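Local structure of chorismate synthase (1SQ1) at the interface of chains A and B. The protein catalyses the last step of chorismate biosynthesis, the anti-1,4-elimination of phosphate and a hydrogen from 5-enolpyruvylshikimate-3-phosphate to give chorismate, with reduced FMN as cofactor. Coordinates in Å, arbitrary orientation; residue numbers count along the deposited sequence, not the author numbering. Chains: chain A/B, Chorismate synthase.

The interface of chains A and B. Residues chain A 204-206, 242, 291-292; chain B 248-249, 251-252.
A:Tyr291 and B:Ile249 meet as aromatic face against branched aliphatic side chain, and they illustrate how a short helical turn of one subunit can be seated on the strands of another largely through close packing. The methyl CG2 of B:Ile249 lies over the tyrosine ring, 3.9 Å from its centroid and displaced toward the CD1–CE1 rim, in a CH-pi contact. The other branch stands over the same face, its CG1 3.7 Å from CD2 of A:Tyr291, with the isoleucine CD1 continuing toward CE2 of the tyrosine. With CG1 beside the backbone N (chi1 -64°) and CG2 anti to it, the two branches of B:Ile249 spread over opposite rims of the ring. At the foot of this pair, the methyl CB of A:Ala242 packs 3.8 Å from CG1 of B:Ile249 and also touches the backbone of B:Gly248.

One turn along, B:Ser252 sets its CB 4.0 Å from CB of A:Tyr291 and near the carbonyl oxygens of A:Ala205 and A:Phe292. Its hydroxyl OG, held between backbone N and carbonyl carbon (chi1 69°), turns back to the carbonyl oxygen of B:Ile249 in an intrachain hydrogen bond, OG to O 2.4 Å, nearly along the C=O axis (167°); the short length should not be over-read at this resolution. Spanning one turn of 3-10 helix 248-253, this bond ties the two contact residues together, and the helix faces strands 205-212, 240-245 and 286-292. Repeated by the two-fold axis, this patch, part aromatic-aliphatic packing and part serine against backbone carbonyls, is likely to contribute to subunit association within the homotetramer.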
ATOM      1  N   GLY A 204      19.953  28.303   9.935  1.00 63.80           N
ATOM      2  CA  GLY A 204      19.890  27.095   9.125  1.00 63.80           C
ATOM      3  C   GLY A 204      21.193  26.313   9.112  1.00 63.29           C
ATOM      4  O   GLY A 204      22.161  26.707   9.768  1.00 64.45           O
ATOM      5  N   ALA A 205      21.216  25.202   8.373  1.00 61.68           N
ATOM      6  CA  ALA A 205      22.405  24.349   8.261  1.00 59.47           C
ATOM      7  C   ALA A 205      22.334  23.409   7.051  1.00 57.50           C
ATOM      8  O   ALA A 205      21.248  23.065   6.594  1.00 56.75           O
ATOM      9  CB  ALA A 205      22.589  23.538   9.538  1.00 57.51           C
ATOM     10  N   ALA A 206      23.496  23.011   6.536  1.00 55.87           N
ATOM     11  CA  ALA A 206      23.579  22.107   5.388  1.00 55.27           C
ATOM     12  C   ALA A 206      24.190  20.755   5.798  1.00 55.72           C
ATOM     13  O   ALA A 206      25.348  20.689   6.226  1.00 55.92           O
ATOM     14  CB  ALA A 206      24.407  22.743   4.292  1.00 50.35           C
ATOM     15  N   ALA A 242      15.389  21.629   1.096  1.00 50.23           N
ATOM     16  CA  ALA A 242      16.063  21.275  -0.147  1.00 50.28           C
ATOM     17  C   ALA A 242      16.833  19.966  -0.016  1.00 50.12           C
ATOM     18  O   ALA A 242      17.321  19.616   1.063  1.00 50.07           O
ATOM     19  CB  ALA A 242      16.997  22.392  -0.579  1.00 52.80           C
ATOM     20  N   TYR A 291      19.438  20.272   3.206  1.00 53.09           N
ATOM     21  CA  TYR A 291      19.521  21.625   3.732  1.00 52.26           C
ATOM     22  C   TYR A 291      18.410  21.980   4.703  1.00 51.61           C
ATOM     23  O   TYR A 291      17.236  22.006   4.352  1.00 51.27           O
ATOM     24  CB  TYR A 291      19.523  22.601   2.572  1.00 51.93           C
ATOM     25  CG  TYR A 291      20.672  22.347   1.645  1.00 52.71           C
ATOM     26  CD1 TYR A 291      21.939  22.847   1.924  1.00 52.23           C
ATOM     27  CD2 TYR A 291      20.512  21.548   0.525  1.00 53.16           C
ATOM     28  CE1 TYR A 291      23.018  22.551   1.107  1.00 52.16           C
ATOM     29  CE2 TYR A 291      21.585  21.245  -0.297  1.00 53.06           C
ATOM     30  CZ  TYR A 291      22.832  21.748   0.002  1.00 52.02           C
ATOM     31  OH  TYR A 291      23.893  21.421  -0.797  1.00 51.70           O
ATOM     32  N   PHE A 292      18.806  22.275   5.928  1.00 51.93           N
ATOM     33  CA  PHE A 292      17.868  22.636   6.965  1.00 53.71           C
ATOM     34  C   PHE A 292      17.701  24.148   7.115  1.00 56.27           C
ATOM     35  O   PHE A 292      18.672  24.914   7.051  1.00 57.39           O
ATOM     36  CB  PHE A 292      18.321  22.057   8.299  1.00 51.81           C
ATOM     37  CG  PHE A 292      18.189  20.564   8.398  1.00 51.35           C
ATOM     38  CD1 PHE A 292      19.045  19.723   7.690  1.00 50.34           C
ATOM     39  CD2 PHE A 292      17.246  20.001   9.248  1.00 48.37           C
ATOM     40  CE1 PHE A 292      18.958  18.351   7.822  1.00 51.33           C
ATOM     41  CE2 PHE A 292      17.152  18.628   9.387  1.00 50.37           C
ATOM     42  CZ  PHE A 292      18.012  17.798   8.678  1.00 52.15           C
TER
ATOM     43  N   GLY B 248      14.612  27.129  -0.320  1.00 55.95           N
ATOM     44  CA  GLY B 248      15.524  26.055  -0.679  1.00 55.89           C
ATOM     45  C   GLY B 248      16.872  26.010   0.033  1.00 55.42           C
ATOM     46  O   GLY B 248      16.973  26.156   1.254  1.00 52.04           O
ATOM     47  N   ILE B 249      17.926  25.793  -0.742  1.00 56.73           N
ATOM     48  CA  ILE B 249      19.268  25.719  -0.183  1.00 58.58           C
ATOM     49  C   ILE B 249      19.589  26.990   0.594  1.00 59.66           C
ATOM     50  O   ILE B 249      20.264  26.944   1.620  1.00 59.72           O
ATOM     51  CB  ILE B 249      20.314  25.519  -1.298  1.00 58.16           C
ATOM     52  CG1 ILE B 249      20.083  24.171  -1.979  1.00 57.90           C
ATOM     53  CG2 ILE B 249      21.714  25.575  -0.724  1.00 57.12           C
ATOM     54  CD1 ILE B 249      20.995  23.925  -3.146  1.00 56.61           C
ATOM     55  N   ALA B 251      17.671  28.807   2.392  1.00 60.08           N
ATOM     56  CA  ALA B 251      17.105  28.880   3.720  1.00 60.06           C
ATOM     57  C   ALA B 251      18.128  28.360   4.713  1.00 60.14           C
ATOM     58  O   ALA B 251      18.071  28.702   5.883  1.00 62.79           O
ATOM     59  CB  ALA B 251      15.822  28.058   3.808  1.00 57.12           C
ATOM     60  N   SER B 252      19.078  27.551   4.258  1.00 60.51           N
ATOM     61  CA  SER B 252      20.061  26.995   5.184  1.00 62.23           C
ATOM     62  C   SER B 252      21.054  28.038   5.695  1.00 63.86           C
ATOM     63  O   SER B 252      21.618  27.897   6.786  1.00 63.98           O
ATOM     64  CB  SER B 252      20.817  25.844   4.523  1.00 61.82           C
ATOM     65  OG  SER B 252      21.653  26.311   3.485  1.00 62.69           O
TER